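Local coordinates for tetratricopeptide repeat protein (Parabacteroides merdae ATCC 43184, PDB 4R7S) that is of unknown function but, as a tetratricopeptide repeat protein built of stacked helical hairpins, probably serves as a scaffold for binding other proteins or peptides, at residues A[90-102]-A[111-123]. Numbering follows the deposited sequence.
Sequences ETEKALNDYNTLL and ALYCRGLLYIQLQ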
# COMPACT_ATOMS: atom_id res chain seq x y z
N GLU A 90 8.88 -7.65 -4.07
CA GLU A 90 8.98 -8.42 -5.30
C GLU A 90 8.18 -7.68 -6.39
O GLU A 90 7.10 -8.12 -6.80
CB GLU A 90 8.48 -9.86 -5.07
CG GLU A 90 9.49 -10.76 -4.37
CD GLU A 90 10.69 -11.06 -5.24
OE1 GLU A 90 10.57 -11.93 -6.14
OE2 GLU A 90 11.73 -10.39 -5.07
N THR A 91 8.72 -6.52 -6.81
CA THR A 91 8.12 -5.57 -7.74
C THR A 91 7.83 -6.19 -9.12
O THR A 91 6.74 -5.96 -9.64
CB THR A 91 8.98 -4.30 -7.85
OG1 THR A 91 9.17 -3.79 -6.53
CG2 THR A 91 8.32 -3.21 -8.67
N GLU A 92 8.76 -6.94 -9.70
CA GLU A 92 8.51 -7.51 -11.03
C GLU A 92 7.39 -8.55 -10.97
O GLU A 92 6.52 -8.58 -11.85
CB GLU A 92 9.78 -8.10 -11.66
CG GLU A 92 10.87 -7.06 -11.96
CD GLU A 92 10.53 -5.88 -12.86
OE1 GLU A 92 10.06 -6.11 -14.00
OE2 GLU A 92 10.80 -4.73 -12.45
N LYS A 93 7.38 -9.35 -9.89
CA LYS A 93 6.38 -10.39 -9.67
C LYS A 93 4.99 -9.77 -9.42
O LYS A 93 4.00 -10.28 -9.97
CB LYS A 93 6.81 -11.30 -8.51
CG LYS A 93 7.82 -12.35 -8.95
CD LYS A 93 8.09 -13.39 -7.90
CE LYS A 93 9.06 -14.44 -8.39
NZ LYS A 93 10.47 -14.00 -8.23
N ALA A 94 4.92 -8.64 -8.69
CA ALA A 94 3.66 -7.95 -8.42
C ALA A 94 3.08 -7.42 -9.72
O ALA A 94 1.91 -7.66 -10.00
CB ALA A 94 3.87 -6.82 -7.43
N LEU A 95 3.92 -6.73 -10.52
CA LEU A 95 3.60 -6.15 -11.82
C LEU A 95 3.09 -7.24 -12.76
O LEU A 95 2.01 -7.06 -13.35
CB LEU A 95 4.85 -5.43 -12.40
CG LEU A 95 4.84 -4.93 -13.87
CD1 LEU A 95 3.72 -3.92 -14.13
CD2 LEU A 95 6.16 -4.27 -14.21
N ASN A 96 3.79 -8.39 -12.84
CA ASN A 96 3.38 -9.51 -13.69
C ASN A 96 1.94 -10.00 -13.34
O ASN A 96 1.17 -10.32 -14.26
CB ASN A 96 4.38 -10.67 -13.58
CG ASN A 96 3.96 -11.93 -14.31
OD1 ASN A 96 3.65 -11.93 -15.52
ND2 ASN A 96 3.87 -13.05 -13.57
N ASP A 97 1.58 -10.06 -12.04
CA ASP A 97 0.23 -10.46 -11.62
C ASP A 97 -0.83 -9.40 -12.01
O ASP A 97 -1.92 -9.79 -12.45
CB ASP A 97 0.18 -10.76 -10.11
CG ASP A 97 0.60 -12.17 -9.72
OD1 ASP A 97 0.90 -12.99 -10.62
OD2 ASP A 97 0.64 -12.45 -8.51
N TYR A 98 -0.48 -8.06 -11.91
CA TYR A 98 -1.39 -6.99 -12.35
C TYR A 98 -1.52 -7.05 -13.86
O TYR A 98 -2.60 -6.80 -14.40
CB TYR A 98 -0.93 -5.58 -11.89
CG TYR A 98 -1.04 -5.37 -10.39
CD1 TYR A 98 -2.27 -5.52 -9.73
CD2 TYR A 98 0.06 -4.98 -9.63
CE1 TYR A 98 -2.37 -5.36 -8.35
CE2 TYR A 98 -0.04 -4.80 -8.25
CZ TYR A 98 -1.26 -5.00 -7.61
OH TYR A 98 -1.39 -4.85 -6.26
N ASN A 99 -0.45 -7.44 -14.55
CA ASN A 99 -0.48 -7.58 -16.00
C ASN A 99 -1.41 -8.72 -16.41
O ASN A 99 -2.22 -8.54 -17.30
CB ASN A 99 0.91 -7.79 -16.56
CG ASN A 99 1.72 -6.53 -16.58
OD1 ASN A 99 1.23 -5.40 -16.36
ND2 ASN A 99 3.01 -6.72 -16.88
N THR A 100 -1.33 -9.85 -15.71
CA THR A 100 -2.23 -10.98 -15.94
C THR A 100 -3.66 -10.50 -15.69
O THR A 100 -4.54 -10.66 -16.55
CB THR A 100 -1.85 -12.19 -15.03
OG1 THR A 100 -0.50 -12.60 -15.29
CG2 THR A 100 -2.79 -13.38 -15.20
N LEU A 101 -3.88 -9.87 -14.53
CA LEU A 101 -5.18 -9.36 -14.14
C LEU A 101 -5.75 -8.38 -15.19
O LEU A 101 -6.87 -8.60 -15.66
CB LEU A 101 -5.09 -8.67 -12.76
CG LEU A 101 -6.32 -8.68 -11.92
CD1 LEU A 101 -5.96 -8.39 -10.49
CD2 LEU A 101 -7.32 -7.67 -12.40
N LEU A 102 -4.98 -7.34 -15.56
CA LEU A 102 -5.42 -6.26 -16.45
C LEU A 102 -5.53 -6.67 -17.94
O LEU A 102 -6.30 -6.04 -18.66
CB LEU A 102 -4.55 -5.01 -16.26
CG LEU A 102 -4.84 -4.31 -14.91
CD1 LEU A 102 -3.74 -3.36 -14.50
CD2 LEU A 102 -6.23 -3.66 -14.88
N ALA A 111 -6.56 -2.87 -9.55
CA ALA A 111 -5.37 -3.33 -10.27
C ALA A 111 -4.68 -2.16 -11.00
O ALA A 111 -3.46 -2.02 -10.92
CB ALA A 111 -5.74 -4.44 -11.26
N LEU A 112 -5.48 -1.31 -11.69
CA LEU A 112 -4.98 -0.15 -12.42
C LEU A 112 -4.26 0.81 -11.47
O LEU A 112 -3.16 1.26 -11.80
CB LEU A 112 -6.14 0.58 -13.13
CG LEU A 112 -6.69 -0.08 -14.39
CD1 LEU A 112 -8.05 0.48 -14.73
CD2 LEU A 112 -5.72 0.06 -15.57
N TYR A 113 -4.86 1.09 -10.31
CA TYR A 113 -4.30 2.01 -9.31
C TYR A 113 -2.98 1.49 -8.78
O TYR A 113 -2.02 2.25 -8.73
CB TYR A 113 -5.28 2.24 -8.15
CG TYR A 113 -4.76 3.23 -7.12
CD1 TYR A 113 -4.57 4.57 -7.45
CD2 TYR A 113 -4.49 2.83 -5.82
CE1 TYR A 113 -4.06 5.47 -6.51
CE2 TYR A 113 -3.99 3.72 -4.87
CZ TYR A 113 -3.78 5.05 -5.22
OH TYR A 113 -3.32 5.93 -4.28
N CYS A 114 -2.92 0.21 -8.41
CA CYS A 114 -1.73 -0.41 -7.84
C CYS A 114 -0.63 -0.54 -8.86
O CYS A 114 0.52 -0.28 -8.52
CB CYS A 114 -2.08 -1.76 -7.21
SG CYS A 114 -3.09 -1.63 -5.72
N ARG A 115 -0.96 -0.89 -10.12
CA ARG A 115 0.04 -0.99 -11.18
C ARG A 115 0.58 0.40 -11.47
O ARG A 115 1.79 0.55 -11.65
CB ARG A 115 -0.51 -1.65 -12.45
CG ARG A 115 0.61 -2.11 -13.41
CD ARG A 115 0.11 -2.85 -14.63
NE ARG A 115 -0.72 -2.04 -15.53
CZ ARG A 115 -1.24 -2.49 -16.68
NH1 ARG A 115 -0.99 -3.74 -17.08
NH2 ARG A 115 -2.00 -1.71 -17.42
N GLY A 116 -0.31 1.39 -11.48
CA GLY A 116 0.03 2.80 -11.69
C GLY A 116 1.11 3.26 -10.73
O GLY A 116 2.13 3.80 -11.17
N LEU A 117 0.91 3.00 -9.43
CA LEU A 117 1.88 3.31 -8.37
C LEU A 117 3.19 2.58 -8.61
O LEU A 117 4.25 3.21 -8.48
CB LEU A 117 1.32 2.91 -7.00
CG LEU A 117 0.09 3.66 -6.47
CD1 LEU A 117 -0.29 3.15 -5.09
CD2 LEU A 117 0.32 5.18 -6.42
N LEU A 118 3.14 1.25 -8.95
CA LEU A 118 4.33 0.45 -9.23
C LEU A 118 5.14 1.06 -10.35
O LEU A 118 6.38 1.09 -10.26
CB LEU A 118 4.00 -1.00 -9.62
CG LEU A 118 3.71 -1.99 -8.53
CD1 LEU A 118 3.56 -3.36 -9.13
CD2 LEU A 118 4.83 -2.03 -7.47
N TYR A 119 4.45 1.52 -11.41
CA TYR A 119 5.09 2.13 -12.56
C TYR A 119 5.80 3.43 -12.15
O TYR A 119 6.87 3.73 -12.69
CB TYR A 119 4.06 2.39 -13.69
CG TYR A 119 3.77 1.21 -14.60
CD1 TYR A 119 4.79 0.34 -14.99
CD2 TYR A 119 2.50 1.01 -15.13
CE1 TYR A 119 4.53 -0.72 -15.87
CE2 TYR A 119 2.23 -0.04 -16.01
CZ TYR A 119 3.25 -0.91 -16.37
OH TYR A 119 3.00 -1.94 -17.24
N ILE A 120 5.24 4.18 -11.16
CA ILE A 120 5.85 5.41 -10.66
C ILE A 120 7.18 5.01 -10.01
O ILE A 120 8.23 5.53 -10.39
CB ILE A 120 4.94 6.21 -9.70
CG1 ILE A 120 3.78 6.89 -10.44
CG2 ILE A 120 5.74 7.25 -8.90
CD1 ILE A 120 2.66 7.42 -9.51
N GLN A 121 7.13 4.04 -9.09
CA GLN A 121 8.26 3.50 -8.36
C GLN A 121 9.33 2.97 -9.30
O GLN A 121 10.51 3.12 -9.01
CB GLN A 121 7.77 2.40 -7.42
CG GLN A 121 8.84 1.72 -6.57
CD GLN A 121 8.27 0.64 -5.68
OE1 GLN A 121 7.08 0.62 -5.34
NE2 GLN A 121 9.13 -0.28 -5.28
N LEU A 122 8.93 2.40 -10.45
CA LEU A 122 9.87 1.85 -11.44
C LEU A 122 10.34 2.89 -12.45
O LEU A 122 10.92 2.50 -13.47
CB LEU A 122 9.25 0.66 -12.18
CG LEU A 122 9.13 -0.67 -11.40
CD1 LEU A 122 8.41 -1.72 -12.25
CD2 LEU A 122 10.49 -1.22 -11.01
N GLN A 123 10.07 4.21 -12.18
CA GLN A 123 10.45 5.36 -13.03
C GLN A 123 9.76 5.25 -14.42
O GLN A 123 10.17 5.92 -15.37
CB GLN A 123 12.00 5.46 -13.16
CG GLN A 123 12.56 6.88 -13.23
CD GLN A 123 14.03 6.97 -13.61
OE1 GLN A 123 14.77 5.97 -13.69
NE2 GLN A 123 14.48 8.20 -13.87
O HOH W 1 7.42 -2.92 -4.06
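Asn99 OD1 accepts a hydrogen bond from Arg115 NH1 at 2.9 Å, the amide and guanidinium planes turned 70° apart. Arginine suits this place because its long chain also offers apolar surface: CG and CD run past Leu95 CD1, and Leu102 CD1 sits over the centre of one guanidinium face, 3.4 Å above its plane. The chain leaves with CG anti to the backbone N (chi1 -164°) and bends at chi3, bringing NH1 round to Asn99 while NE pairs with Asp131 of helix 125-138. A leucine in its place would probably leave Asn99 OD1 and Asp131 without their cationic partner and uncover the Leu102 methyl. Deeper in, Tyr98 is a knob among Ala111, Cys114, Arg115 and Leu118. Small Ala111 admits the broad ring, whose CD2 edge meets Leu118 CD1 at 3.9 Å. Leu118 is the reciprocal knob, its branched end fitting among Thr91, Ala94, Leu95 and Tyr98. At the far end, Thr91 CG2 meets Leu122 tip to tip, and a water lies against Thr91 OG1 and takes a weak hydrogen bond from Gln121 NE2. The axes of helices 91-102 and 111-121 come within 9.9 Å, their N-to-C directions 144° apart, and this roughly antiparallel knobs-into-holes packing is that of a tetratricopeptide repeat solenoid.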